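Local coordinates for protein HI1317 (Haemophilus influenzae, PDB 1JOV) that probably interconverts the alpha and beta anomers of D-glucose 6-phosphate, as a member of the glucose-6-phosphate 1-epimerase family, at residues I75-F80 with L135-Y140; S144-L149 with A250-L255; E198-Q203 with H218-F223. All blocks are in the same frame, centred on the assembly; numbering follows the deposited sequence.

How the contacts relate
Contacts 1 and 2 are buried and adjoin, with centres about 7 Å apart. Contact 3 is only partly buried. Contact 1 packs edge strand 75-76 of one sheet against strand 133-139 of a second, largely through aromatic rings. Contact 2 works within a sheet, so backbone hydrogen bonds dominate, and glutamine and arginine side chains tie down the corner that follows. Contact 3 again joins these two sheets, where a methionine, an asparagine and a phenylalanine meet without a hydrogen bond between its segments. Strand 145-154 lies beside 75-76. Strand 244-251 lies beside 222-227, and Arg251 NH1 bonds Asn219 O to link contacts 2 and 3.

Contact 1. Residues I75-F80 with L135-Y140; sequences ICYPWF and LTFTHY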
ATOM      1  N   ILE A  75      -2.177  -0.513  -5.637  1.00 18.31           N
ATOM      2  CA  ILE A  75      -1.567   0.387  -6.620  1.00 15.23           C
ATOM      3  C   ILE A  75      -2.659   1.135  -7.359  1.00 17.44           C
ATOM      4  O   ILE A  75      -3.448   0.437  -8.053  1.00 17.71           O
ATOM      5  CB  ILE A  75      -0.742  -0.491  -7.635  1.00 19.27           C
ATOM      6  CG1 ILE A  75       0.353  -1.416  -6.994  1.00 19.19           C
ATOM      7  CG2 ILE A  75      -0.126   0.364  -8.784  1.00 19.80           C
ATOM      8  CD1 ILE A  75       1.346  -0.578  -6.299  1.00 23.19           C
ATOM      9  N   CYS A  76      -2.819   2.425  -7.077  1.00 17.17           N
ATOM     10  CA  CYS A  76      -3.833   3.207  -7.828  1.00 14.99           C
ATOM     11  C   CYS A  76      -3.176   3.766  -9.075  1.00 18.51           C
ATOM     12  O   CYS A  76      -2.172   4.483  -8.923  1.00 18.52           O
ATOM     13  CB  CYS A  76      -4.321   4.327  -6.914  1.00 18.45           C
ATOM     14  SG  CYS A  76      -4.833   3.710  -5.290  1.00 22.27           S
ATOM     15  N   TYR A  77      -3.680   3.448 -10.239  1.00 18.44           N
ATOM     16  CA  TYR A  77      -3.043   3.804 -11.497  1.00 18.17           C
ATOM     17  C   TYR A  77      -3.955   3.380 -12.626  1.00 18.65           C
ATOM     18  O   TYR A  77      -4.508   2.281 -12.496  1.00 18.72           O
ATOM     19  CB  TYR A  77      -1.712   3.006 -11.578  1.00 16.21           C
ATOM     20  CG  TYR A  77      -1.034   3.114 -12.891  1.00 17.63           C
ATOM     21  CD1 TYR A  77      -0.187   4.202 -13.198  1.00 18.25           C
ATOM     22  CD2 TYR A  77      -1.171   2.113 -13.842  1.00 22.57           C
ATOM     23  CE1 TYR A  77       0.487   4.221 -14.414  1.00 19.97           C
ATOM     24  CE2 TYR A  77      -0.550   2.153 -15.024  1.00 18.22           C
ATOM     25  CZ  TYR A  77       0.328   3.236 -15.355  1.00 24.50           C
ATOM     26  OH  TYR A  77       0.984   3.294 -16.589  1.00 26.50           O
ATOM     27  N   PRO A  78      -4.089   4.174 -13.690  1.00 19.09           N
ATOM     28  CA  PRO A  78      -3.383   5.455 -13.956  1.00 17.96           C
ATOM     29  C   PRO A  78      -4.146   6.715 -13.581  1.00 19.08           C
ATOM     30  O   PRO A  78      -3.801   7.810 -14.049  1.00 20.37           O
ATOM     31  CB  PRO A  78      -3.178   5.392 -15.484  1.00 19.60           C
ATOM     32  CG  PRO A  78      -4.531   4.723 -16.011  1.00 20.13           C
ATOM     33  CD  PRO A  78      -4.836   3.729 -14.881  1.00 21.69           C
ATOM     34  N   TRP A  79      -5.207   6.566 -12.812  1.00 22.09           N
ATOM     35  CA  TRP A  79      -5.924   7.712 -12.279  1.00 23.22           C
ATOM     36  C   TRP A  79      -6.142   7.419 -10.802  1.00 19.53           C
ATOM     37  O   TRP A  79      -6.168   6.250 -10.402  1.00 19.91           O
ATOM     38  CB  TRP A  79      -7.306   8.023 -12.957  1.00 17.65           C
ATOM     39  CG  TRP A  79      -8.407   6.982 -12.872  1.00 22.80           C
ATOM     40  CD1 TRP A  79      -9.447   6.877 -11.937  1.00 22.20           C
ATOM     41  CD2 TRP A  79      -8.640   5.982 -13.850  1.00 20.39           C
ATOM     42  NE1 TRP A  79     -10.259   5.827 -12.298  1.00 25.50           N
ATOM     43  CE2 TRP A  79      -9.791   5.274 -13.468  1.00 27.70           C
ATOM     44  CE3 TRP A  79      -7.984   5.603 -15.049  1.00 18.74           C
ATOM     45  CZ2 TRP A  79     -10.279   4.204 -14.223  1.00 22.76           C
ATOM     46  CZ3 TRP A  79      -8.457   4.528 -15.749  1.00 33.47           C
ATOM     47  CH2 TRP A  79      -9.602   3.853 -15.351  1.00 24.51           C
ATOM     48  N   PHE A  80      -6.381   8.491 -10.030  1.00 19.46           N
ATOM     49  CA  PHE A  80      -6.543   8.441  -8.598  1.00 18.03           C
ATOM     50  C   PHE A  80      -7.967   8.759  -8.205  1.00 23.67           C
ATOM     51  O   PHE A  80      -8.542   9.744  -8.696  1.00 25.43           O
ATOM     52  CB  PHE A  80      -5.607   9.445  -7.900  1.00 24.24           C
ATOM     53  CG  PHE A  80      -5.675   9.389  -6.396  1.00 21.08           C
ATOM     54  CD1 PHE A  80      -5.039   8.361  -5.708  1.00 22.47           C
ATOM     55  CD2 PHE A  80      -6.355  10.354  -5.626  1.00 22.27           C
ATOM     56  CE1 PHE A  80      -5.131   8.230  -4.304  1.00 26.54           C
ATOM     57  CE2 PHE A  80      -6.402  10.255  -4.231  1.00 29.93           C
ATOM     58  CZ  PHE A  80      -5.774   9.193  -3.583  1.00 21.41           C
ATOM     59  N   LEU A 135       9.093  -0.466  -1.554  1.00 21.05           N
ATOM     60  CA  LEU A 135       8.209  -0.761  -2.648  1.00 18.27           C
ATOM     61  C   LEU A 135       8.214   0.395  -3.677  1.00 16.83           C
ATOM     62  O   LEU A 135       7.932   1.529  -3.298  1.00 18.68           O
ATOM     63  CB  LEU A 135       6.839  -0.897  -2.038  1.00 18.04           C
ATOM     64  CG  LEU A 135       5.754  -1.429  -2.908  1.00 19.77           C
ATOM     65  CD1 LEU A 135       4.652  -2.029  -2.059  1.00 21.74           C
ATOM     66  CD2 LEU A 135       5.209  -0.346  -3.809  1.00 17.93           C
ATOM     67  N   THR A 136       8.529   0.115  -4.909  1.00 15.40           N
ATOM     68  CA  THR A 136       8.615   1.156  -5.951  1.00 19.67           C
ATOM     69  C   THR A 136       7.703   0.805  -7.100  1.00 19.12           C
ATOM     70  O   THR A 136       7.661  -0.362  -7.495  1.00 19.63           O
ATOM     71  CB  THR A 136      10.035   1.218  -6.532  1.00 19.60           C
ATOM     72  OG1 THR A 136      10.944   1.560  -5.494  1.00 22.12           O
ATOM     73  CG2 THR A 136      10.118   2.254  -7.632  1.00 20.75           C
ATOM     74  N   PHE A 137       6.974   1.774  -7.603  1.00 16.30           N
ATOM     75  CA  PHE A 137       6.113   1.598  -8.747  1.00 14.88           C
ATOM     76  C   PHE A 137       6.664   2.434  -9.910  1.00 20.01           C
ATOM     77  O   PHE A 137       6.994   3.588  -9.686  1.00 19.53           O
ATOM     78  CB  PHE A 137       4.644   2.060  -8.473  1.00 15.61           C
ATOM     79  CG  PHE A 137       3.753   2.164  -9.687  1.00 13.65           C
ATOM     80  CD1 PHE A 137       3.032   1.066 -10.120  1.00 15.22           C
ATOM     81  CD2 PHE A 137       3.649   3.331 -10.444  1.00 14.27           C
ATOM     82  CE1 PHE A 137       2.228   1.117 -11.271  1.00 14.46           C
ATOM     83  CE2 PHE A 137       2.859   3.410 -11.589  1.00 16.23           C
ATOM     84  CZ  PHE A 137       2.135   2.298 -12.019  1.00 16.86           C
ATOM     85  N   THR A 138       6.769   1.892 -11.135  1.00 16.20           N
ATOM     86  CA  THR A 138       7.222   2.657 -12.298  1.00 18.54           C
ATOM     87  C   THR A 138       6.202   2.496 -13.365  1.00 16.33           C
ATOM     88  O   THR A 138       5.742   1.373 -13.697  1.00 17.44           O
ATOM     89  CB  THR A 138       8.567   2.100 -12.858  1.00 20.35           C
ATOM     90  OG1 THR A 138       9.517   2.056 -11.754  1.00 22.05           O
ATOM     91  CG2 THR A 138       9.117   3.089 -13.967  1.00 22.02           C
ATOM     92  N   HIS A 139       5.990   3.606 -14.039  1.00 19.38           N
ATOM     93  CA  HIS A 139       5.049   3.756 -15.124  1.00 20.92           C
ATOM     94  C   HIS A 139       5.719   3.690 -16.503  1.00 21.33           C
ATOM     95  O   HIS A 139       6.640   4.445 -16.723  1.00 22.41           O
ATOM     96  CB  HIS A 139       4.508   5.192 -14.922  1.00 24.66           C
ATOM     97  CG  HIS A 139       3.783   5.786 -16.068  1.00 26.06           C
ATOM     98  ND1 HIS A 139       2.764   5.164 -16.758  1.00 20.50           N
ATOM     99  CD2 HIS A 139       3.907   7.024 -16.620  1.00 20.91           C
ATOM    100  CE1 HIS A 139       2.286   6.011 -17.664  1.00 22.96           C
ATOM    101  NE2 HIS A 139       3.003   7.111 -17.639  1.00 23.44           N
ATOM    102  N   TYR A 140       5.225   2.827 -17.384  1.00 19.33           N
ATOM    103  CA  TYR A 140       5.730   2.758 -18.730  1.00 18.21           C
ATOM    104  C   TYR A 140       4.631   3.023 -19.734  1.00 17.73           C
ATOM    105  O   TYR A 140       4.690   2.582 -20.894  1.00 25.41           O
ATOM    106  CB  TYR A 140       6.357   1.388 -18.987  1.00 19.59           C
ATOM    107  CG  TYR A 140       7.639   1.214 -18.165  1.00 23.45           C
ATOM    108  CD1 TYR A 140       8.759   1.992 -18.381  1.00 20.74           C
ATOM    109  CD2 TYR A 140       7.686   0.245 -17.189  1.00 20.95           C
ATOM    110  CE1 TYR A 140       9.898   1.787 -17.583  1.00 24.92           C
ATOM    111  CE2 TYR A 140       8.786   0.035 -16.410  1.00 27.94           C
ATOM    112  CZ  TYR A 140       9.896   0.804 -16.587  1.00 29.48           C
ATOM    113  OH  TYR A 140      11.012   0.617 -15.810  1.00 38.53           O
TER
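Tyr77 meets Phe137 and His139 in a small buried aromatic cluster. Phe137 CZ lies over one face of the Tyr77 ring, toward its rim, and comes within 3.2 Å of Tyr77 CD1. The two ring planes are inclined at 59°. Pro78 CB covers the centre of the opposite face, so the phenol is sandwiched; a cis peptide bond precedes this proline. Tyr77 CG is anti to the backbone N (chi1 172°), and the ring crosses the gap to strand 133-139. Its OH hydrogen-bonds His139 ND1 at 2.6 Å, in the plane of the imidazole. The far imidazole nitrogen, NE2, makes a weak hydrogen bond to Glu143 O, so both nitrogens have partners. Ile75 fills in beside the cluster, with CG2 3.5 Å from Phe137 CD1. The contact slackens at the end of the strand. There Tyr140 is partly exposed and its CB points away, while its backbone N is still 4.3 Å from Tyr77 OH. Face-to-face packing of two antiparallel sheets, joined here by rings, is characteristic of the beta-sandwich of the galactose mutarotase-like fold.

Contact 2. Residues S144-L149 with A250-L255; sequences SAQAAL and ARIHHL
Ala147 and Arg251 form an antiparallel hydrogen-bonded pair. Arg251 N donates to Ala147 O at 2.9 Å, and Ala147 N donates back to Arg251 O at 3.1 Å. Beyond this pair the chain turns a corner at 252-254, and a side chain takes over from the backbone. Gln146 NE2 donates to Ile252 O at 2.9 Å with an N-H...O angle of 168°, and the acceptor lies in the amide plane. Gln146 CD is anti to CA (chi2 176°), so the chain is extended as far as CD. The other amide atom, OE1, accepts from Phe80 N, so both ends of the group are held. Arg251 braces the same corner from within. Its NE bonds His254 O at 2.9 Å, and its NH2 bonds Leu255 O, each donor above the carbonyl plane. NH1 bonds Asn219 O, and NH2 also makes a salt bridge to Glu260. Packing completes the contact. Leu255 CD2 rests 3.7 Å from Gln146 CG. At the more exposed end Leu255 CD1 presses on Ser144 CB at 3.4 Å, tighter than usual. In the interior Ala148 CB meets Ala250 CB at 3.9 Å in a non-hydrogen-bonded pair. On the other face, Ala147 packs on Phe137 and Leu262 of the second sheet. This is an antiparallel ladder between the neighbouring strands that carry the predicted active-site residues His150 and Glu248.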
ATOM      1  N   SER A 144       0.709  10.649 -19.605  1.00 20.64           N
ATOM      2  CA  SER A 144       0.985  11.042 -18.244  1.00 18.42           C
ATOM      3  C   SER A 144      -0.034  10.374 -17.354  1.00 18.21           C
ATOM      4  O   SER A 144      -1.188  10.207 -17.728  1.00 23.31           O
ATOM      5  CB  SER A 144       0.954  12.559 -18.074  1.00 25.98           C
ATOM      6  OG  SER A 144       1.390  13.204 -19.260  1.00 30.91           O
ATOM      7  N   ALA A 145       0.376   9.992 -16.188  1.00 17.07           N
ATOM      8  CA  ALA A 145      -0.497   9.272 -15.267  1.00 18.45           C
ATOM      9  C   ALA A 145      -0.417   9.727 -13.828  1.00 21.95           C
ATOM     10  O   ALA A 145       0.610  10.281 -13.384  1.00 22.62           O
ATOM     11  CB  ALA A 145      -0.204   7.790 -15.325  1.00 25.38           C
ATOM     12  N   GLN A 146      -1.471   9.460 -13.085  1.00 19.02           N
ATOM     13  CA  GLN A 146      -1.424   9.581 -11.637  1.00 16.60           C
ATOM     14  C   GLN A 146      -1.147   8.205 -11.058  1.00 17.94           C
ATOM     15  O   GLN A 146      -1.450   7.196 -11.679  1.00 20.46           O
ATOM     16  CB  GLN A 146      -2.775  10.032 -11.124  1.00 20.95           C
ATOM     17  CG  GLN A 146      -3.287  11.372 -11.669  1.00 16.89           C
ATOM     18  CD  GLN A 146      -4.695  11.647 -11.133  1.00 20.24           C
ATOM     19  OE1 GLN A 146      -5.658  10.932 -11.517  1.00 23.37           O
ATOM     20  NE2 GLN A 146      -4.857  12.731 -10.370  1.00 28.40           N
ATOM     21  N   ALA A 147      -0.553   8.162  -9.861  1.00 19.38           N
ATOM     22  CA  ALA A 147      -0.393   6.875  -9.214  1.00 16.89           C
ATOM     23  C   ALA A 147      -0.361   7.094  -7.735  1.00 21.26           C
ATOM     24  O   ALA A 147      -0.080   8.214  -7.207  1.00 19.87           O
ATOM     25  CB  ALA A 147       0.874   6.243  -9.681  1.00 18.80           C
ATOM     26  N   ALA A 148      -0.611   6.055  -6.974  1.00 18.81           N
ATOM     27  CA  ALA A 148      -0.544   6.150  -5.529  1.00 17.12           C
ATOM     28  C   ALA A 148      -0.350   4.759  -4.985  1.00 19.16           C
ATOM     29  O   ALA A 148      -0.909   3.791  -5.493  1.00 20.34           O
ATOM     30  CB  ALA A 148      -1.800   6.777  -4.937  1.00 18.38           C
ATOM     31  N   LEU A 149       0.433   4.661  -3.931  1.00 16.71           N
ATOM     32  CA  LEU A 149       0.676   3.484  -3.148  1.00 16.02           C
ATOM     33  C   LEU A 149      -0.223   3.693  -1.952  1.00 23.71           C
ATOM     34  O   LEU A 149       0.129   4.424  -1.035  1.00 17.85           O
ATOM     35  CB  LEU A 149       2.134   3.286  -2.780  1.00 15.11           C
ATOM     36  CG  LEU A 149       3.112   3.614  -3.907  1.00 16.45           C
ATOM     37  CD1 LEU A 149       4.540   3.699  -3.368  1.00 21.69           C
ATOM     38  CD2 LEU A 149       3.020   2.586  -5.013  1.00 18.92           C
ATOM     39  N   ALA A 250       1.886   9.483  -3.036  1.00 20.28           N
ATOM     40  CA  ALA A 250       1.089   9.748  -4.212  1.00 18.78           C
ATOM     41  C   ALA A 250       1.617  10.796  -5.206  1.00 26.50           C
ATOM     42  O   ALA A 250       2.388  11.640  -4.830  1.00 22.08           O
ATOM     43  CB  ALA A 250      -0.290  10.229  -3.838  1.00 20.60           C
ATOM     44  N   ARG A 251       1.196  10.669  -6.449  1.00 20.16           N
ATOM     45  CA  ARG A 251       1.519  11.576  -7.547  1.00 19.50           C
ATOM     46  C   ARG A 251       0.141  11.866  -8.108  1.00 17.02           C
ATOM     47  O   ARG A 251      -0.343  11.165  -9.029  1.00 20.30           O
ATOM     48  CB  ARG A 251       2.503  10.957  -8.540  1.00 20.99           C
ATOM     49  CG  ARG A 251       3.960  10.945  -8.005  1.00 20.57           C
ATOM     50  CD  ARG A 251       4.610  12.386  -8.202  1.00 21.27           C
ATOM     51  NE  ARG A 251       4.991  12.615  -9.597  1.00 21.83           N
ATOM     52  CZ  ARG A 251       6.132  12.271 -10.097  1.00 19.76           C
ATOM     53  NH1 ARG A 251       6.950  11.683  -9.376  1.00 23.62           N
ATOM     54  NH2 ARG A 251       6.431  12.490 -11.386  1.00 23.77           N
ATOM     55  N   ILE A 252      -0.495  12.898  -7.558  1.00 20.59           N
ATOM     56  CA  ILE A 252      -1.854  13.227  -7.938  1.00 20.20           C
ATOM     57  C   ILE A 252      -1.903  14.464  -8.856  1.00 21.68           C
ATOM     58  O   ILE A 252      -2.610  14.457  -9.901  1.00 24.29           O
ATOM     59  CB  ILE A 252      -2.735  13.459  -6.654  1.00 23.81           C
ATOM     60  CG1 ILE A 252      -2.961  12.157  -5.860  1.00 20.94           C
ATOM     61  CG2 ILE A 252      -4.042  14.036  -6.987  1.00 22.38           C
ATOM     62  CD1 ILE A 252      -3.444  12.353  -4.435  1.00 22.17           C
ATOM     63  N   HIS A 253      -1.220  15.527  -8.389  1.00 20.24           N
ATOM     64  CA  HIS A 253      -1.217  16.783  -9.183  1.00 23.21           C
ATOM     65  C   HIS A 253       0.091  16.933  -9.988  1.00 23.11           C
ATOM     66  O   HIS A 253       0.097  17.712 -10.954  1.00 26.56           O
ATOM     67  CB  HIS A 253      -1.404  17.996  -8.252  1.00 20.83           C
ATOM     68  CG  HIS A 253      -2.667  17.960  -7.465  1.00 21.26           C
ATOM     69  ND1 HIS A 253      -3.885  17.768  -8.079  1.00 34.51           N
ATOM     70  CD2 HIS A 253      -2.901  17.977  -6.140  1.00 32.55           C
ATOM     71  CE1 HIS A 253      -4.829  17.726  -7.158  1.00 39.62           C
ATOM     72  NE2 HIS A 253      -4.265  17.867  -5.974  1.00 30.51           N
ATOM     73  N   HIS A 254       1.131  16.220  -9.624  1.00 20.47           N
ATOM     74  CA  HIS A 254       2.358  16.186 -10.394  1.00 20.31           C
ATOM     75  C   HIS A 254       2.278  14.840 -11.078  1.00 24.86           C
ATOM     76  O   HIS A 254       2.437  13.815 -10.441  1.00 22.19           O
ATOM     77  CB  HIS A 254       3.599  16.351  -9.531  1.00 26.95           C
ATOM     78  CG  HIS A 254       4.907  16.392 -10.371  1.00 27.83           C
ATOM     79  ND1 HIS A 254       4.974  17.029 -11.598  1.00 34.41           N
ATOM     80  CD2 HIS A 254       6.127  15.858 -10.150  1.00 28.15           C
ATOM     81  CE1 HIS A 254       6.179  16.875 -12.096  1.00 29.49           C
ATOM     82  NE2 HIS A 254       6.901  16.166 -11.253  1.00 30.94           N
ATOM     83  N   LEU A 255       2.014  14.827 -12.398  1.00 25.44           N
ATOM     84  CA  LEU A 255       1.856  13.519 -13.106  1.00 23.04           C
ATOM     85  C   LEU A 255       3.127  12.753 -13.262  1.00 27.49           C
ATOM     86  O   LEU A 255       4.237  13.333 -13.101  1.00 24.84           O
ATOM     87  CB  LEU A 255       1.250  13.752 -14.451  1.00 21.94           C
ATOM     88  CG  LEU A 255      -0.161  14.366 -14.444  1.00 34.31           C
ATOM     89  CD1 LEU A 255      -0.796  14.409 -15.877  1.00 33.47           C
ATOM     90  CD2 LEU A 255      -1.063  13.665 -13.488  1.00 28.12           C
TER

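Contact 3. Residues E198-Q203 with H218-F223; sequences ENMQNQ and HNASQF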
ATOM      1  N   GLU A 198       5.902  18.095   1.262  1.00 49.56           N
ATOM      2  CA  GLU A 198       6.998  19.020   1.469  1.00 47.84           C
ATOM      3  C   GLU A 198       8.268  18.301   1.834  1.00 38.66           C
ATOM      4  O   GLU A 198       9.331  18.531   1.257  1.00 51.10           O
ATOM      5  CB  GLU A 198       6.616  20.029   2.559  1.00 46.80           C
ATOM      6  CG  GLU A 198       5.446  20.934   2.186  1.00 51.52           C
ATOM      7  CD  GLU A 198       5.636  21.616   0.840  1.00 73.63           C
ATOM      8  OE1 GLU A 198       6.603  21.277   0.120  1.00 65.69           O
ATOM      9  OE2 GLU A 198       4.807  22.488   0.489  1.00 97.28           O
ATOM     10  N   ASN A 199       8.170  17.467   2.846  1.00 35.08           N
ATOM     11  CA  ASN A 199       9.313  16.703   3.352  1.00 34.63           C
ATOM     12  C   ASN A 199       8.986  15.245   3.052  1.00 37.55           C
ATOM     13  O   ASN A 199       7.851  14.846   3.239  1.00 35.60           O
ATOM     14  CB  ASN A 199       9.408  16.943   4.859  1.00 46.01           C
ATOM     15  CG  ASN A 199      10.251  15.895   5.612  1.00 68.15           C
ATOM     16  OD1 ASN A 199      11.213  15.331   5.088  1.00 84.76           O
ATOM     17  ND2 ASN A 199       9.896  15.668   6.880  1.00 81.23           N
ATOM     18  N   MET A 200       9.973  14.451   2.670  1.00 34.25           N
ATOM     19  CA  MET A 200       9.677  13.059   2.267  1.00 36.26           C
ATOM     20  C   MET A 200       9.600  12.038   3.398  1.00 42.27           C
ATOM     21  O   MET A 200       9.410  10.838   3.139  1.00 33.94           O
ATOM     22  CB  MET A 200      10.676  12.617   1.204  1.00 38.18           C
ATOM     23  CG  MET A 200      10.506  13.424  -0.078  1.00 46.68           C
ATOM     24  SD  MET A 200       8.882  13.246  -0.911  1.00 45.37           S
ATOM     25  CE  MET A 200       9.188  11.820  -1.753  1.00 33.67           C
ATOM     26  N   GLN A 201       9.725  12.492   4.649  1.00 37.15           N
ATOM     27  CA  GLN A 201       9.588  11.582   5.775  1.00 38.18           C
ATOM     28  C   GLN A 201       8.421  11.947   6.684  1.00 41.30           C
ATOM     29  O   GLN A 201       8.201  13.112   7.003  1.00 49.12           O
ATOM     30  CB  GLN A 201      10.905  11.486   6.538  1.00 43.57           C
ATOM     31  CG  GLN A 201      12.089  11.141   5.653  1.00 41.05           C
ATOM     32  CD  GLN A 201      13.295  10.695   6.459  1.00 74.17           C
ATOM     33  OE1 GLN A 201      13.153   9.901   7.386  1.00 59.84           O
ATOM     34  NE2 GLN A 201      14.482  11.204   6.113  1.00 83.64           N
ATOM     35  N   ASN A 202       7.652  10.961   7.061  1.00 29.07           N
ATOM     36  CA  ASN A 202       6.587  11.134   8.035  1.00 22.75           C
ATOM     37  C   ASN A 202       6.533   9.821   8.772  1.00 29.40           C
ATOM     38  O   ASN A 202       7.067   8.826   8.296  1.00 33.82           O
ATOM     39  CB  ASN A 202       5.258  11.509   7.404  1.00 30.92           C
ATOM     40  CG  ASN A 202       5.071  10.836   6.068  1.00 32.85           C
ATOM     41  OD1 ASN A 202       5.082   9.616   5.971  1.00 31.05           O
ATOM     42  ND2 ASN A 202       4.884  11.654   5.027  1.00 29.44           N
ATOM     43  N   GLN A 203       5.903   9.821   9.925  1.00 31.99           N
ATOM     44  CA  GLN A 203       5.927   8.573  10.686  1.00 36.53           C
ATOM     45  C   GLN A 203       4.648   8.391  11.461  1.00 30.28           C
ATOM     46  O   GLN A 203       3.886   9.334  11.644  1.00 35.95           O
ATOM     47  CB  GLN A 203       7.233   8.377  11.476  1.00 45.26           C
ATOM     48  CG  GLN A 203       7.672   9.455  12.387  1.00 57.91           C
ATOM     49  CD  GLN A 203       8.359  10.608  11.678  1.00 43.28           C
ATOM     50  OE1 GLN A 203       9.165  10.425  10.740  1.00 43.67           O
ATOM     51  NE2 GLN A 203       8.044  11.808  12.120  1.00 37.76           N
ATOM     52  N   HIS A 218       9.799   8.522  -1.821  1.00 27.48           N
ATOM     53  CA  HIS A 218      10.651   9.085  -2.898  1.00 25.55           C
ATOM     54  C   HIS A 218       9.781   9.512  -4.070  1.00 28.15           C
ATOM     55  O   HIS A 218       8.891   8.786  -4.476  1.00 24.34           O
ATOM     56  CB  HIS A 218      11.696   8.114  -3.399  1.00 23.39           C
ATOM     57  CG  HIS A 218      12.511   7.610  -2.218  1.00 33.73           C
ATOM     58  ND1 HIS A 218      13.622   8.272  -1.746  1.00 57.59           N
ATOM     59  CD2 HIS A 218      12.363   6.498  -1.448  1.00 41.37           C
ATOM     60  CE1 HIS A 218      14.131   7.587  -0.724  1.00 54.36           C
ATOM     61  NE2 HIS A 218      13.394   6.504  -0.536  1.00 57.01           N
ATOM     62  N   ASN A 219      10.049  10.684  -4.588  1.00 23.37           N
ATOM     63  CA  ASN A 219       9.278  11.188  -5.731  1.00 27.82           C
ATOM     64  C   ASN A 219       7.768  11.364  -5.563  1.00 20.30           C
ATOM     65  O   ASN A 219       7.068  11.407  -6.565  1.00 26.44           O
ATOM     66  CB  ASN A 219       9.561  10.391  -7.005  1.00 21.78           C
ATOM     67  CG  ASN A 219      10.995  10.393  -7.346  1.00 40.88           C
ATOM     68  OD1 ASN A 219      11.680  11.429  -7.201  1.00 33.81           O
ATOM     69  ND2 ASN A 219      11.494   9.260  -7.806  1.00 34.77           N
ATOM     70  N   ALA A 220       7.306  11.536  -4.304  1.00 20.09           N
ATOM     71  CA  ALA A 220       5.908  11.792  -4.027  1.00 20.29           C
ATOM     72  C   ALA A 220       5.651  13.273  -4.291  1.00 29.30           C
ATOM     73  O   ALA A 220       6.531  14.090  -4.058  1.00 29.55           O
ATOM     74  CB  ALA A 220       5.542  11.407  -2.605  1.00 21.68           C
ATOM     75  N   SER A 221       4.460  13.612  -4.677  1.00 21.62           N
ATOM     76  CA  SER A 221       4.096  15.006  -4.776  1.00 24.43           C
ATOM     77  C   SER A 221       3.003  15.276  -3.733  1.00 28.25           C
ATOM     78  O   SER A 221       2.912  16.400  -3.234  1.00 28.11           O
ATOM     79  CB  SER A 221       3.656  15.383  -6.194  1.00 21.16           C
ATOM     80  OG  SER A 221       2.645  14.503  -6.658  1.00 26.38           O
ATOM     81  N   GLN A 222       2.202  14.266  -3.419  1.00 23.63           N
ATOM     82  CA  GLN A 222       1.061  14.373  -2.506  1.00 22.06           C
ATOM     83  C   GLN A 222       1.137  13.234  -1.489  1.00 25.41           C
ATOM     84  O   GLN A 222       1.671  12.154  -1.806  1.00 24.89           O
ATOM     85  CB  GLN A 222      -0.311  14.274  -3.145  1.00 23.27           C
ATOM     86  CG  GLN A 222      -0.817  15.627  -3.717  1.00 25.23           C
ATOM     87  CD  GLN A 222       0.102  16.150  -4.809  1.00 35.77           C
ATOM     88  OE1 GLN A 222       0.537  17.316  -4.813  1.00 32.18           O
ATOM     89  NE2 GLN A 222       0.398  15.293  -5.728  1.00 19.52           N
ATOM     90  N   PHE A 223       0.619  13.436  -0.308  1.00 23.85           N
ATOM     91  CA  PHE A 223       0.503  12.383   0.707  1.00 31.81           C
ATOM     92  C   PHE A 223      -0.952  12.408   1.136  1.00 28.51           C
ATOM     93  O   PHE A 223      -1.439  13.442   1.572  1.00 28.10           O
ATOM     94  CB  PHE A 223       1.378  12.579   1.967  1.00 27.76           C
ATOM     95  CG  PHE A 223       2.844  12.461   1.787  1.00 31.71           C
ATOM     96  CD1 PHE A 223       3.378  11.331   1.143  1.00 24.46           C
ATOM     97  CD2 PHE A 223       3.718  13.434   2.282  1.00 22.58           C
ATOM     98  CE1 PHE A 223       4.730  11.194   0.945  1.00 32.04           C
ATOM     99  CE2 PHE A 223       5.081  13.318   2.091  1.00 38.33           C
ATOM    100  CZ  PHE A 223       5.566  12.208   1.419  1.00 48.93           C
TER
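Met200 and His218 bring the two backbones closest, with CA atoms 6.6 Å apart and no hydrogen bond between the segments. The Met200 chain bends at chi2 and chi3, and its methyl reaches the backbone bend at 218-220. Met200 CE lies 3.2 Å from Asn219 N and 3.8 Å from Ala220 CB. Met200 SD is 4.2 Å from Phe223 CZ, an oblique Met-aromatic contact. Around this point the chain crosses from one sheet of the beta-sandwich to the other. Strand 211-218 pairs with 201-206 in one sheet, while 222-227 pairs with 244-251 in the other. A classic beta bulge, with Ser221 and Gln222 facing Ala250, lies at the start of strand 222-227. Phe223 beyond it is buried, its side chain about 6 Å from that of the predicted active-site residue Glu248. Asn202 reaches this ring tip to tip, with amide and ring planes 86° apart. Asn202 ND2 stands over one face toward the rim, 3.4 Å from Phe223 CE2. Asn202 CG takes the crowded position between the backbone N and the carbonyl carbon (chi1 35°). Asn202 OD1 accepts a hydrogen bond from His217 NE2, which helps fix the rotation of the amide. Asn199 O meets the ring edge in plane, 3.4 Å from Phe223 CE2.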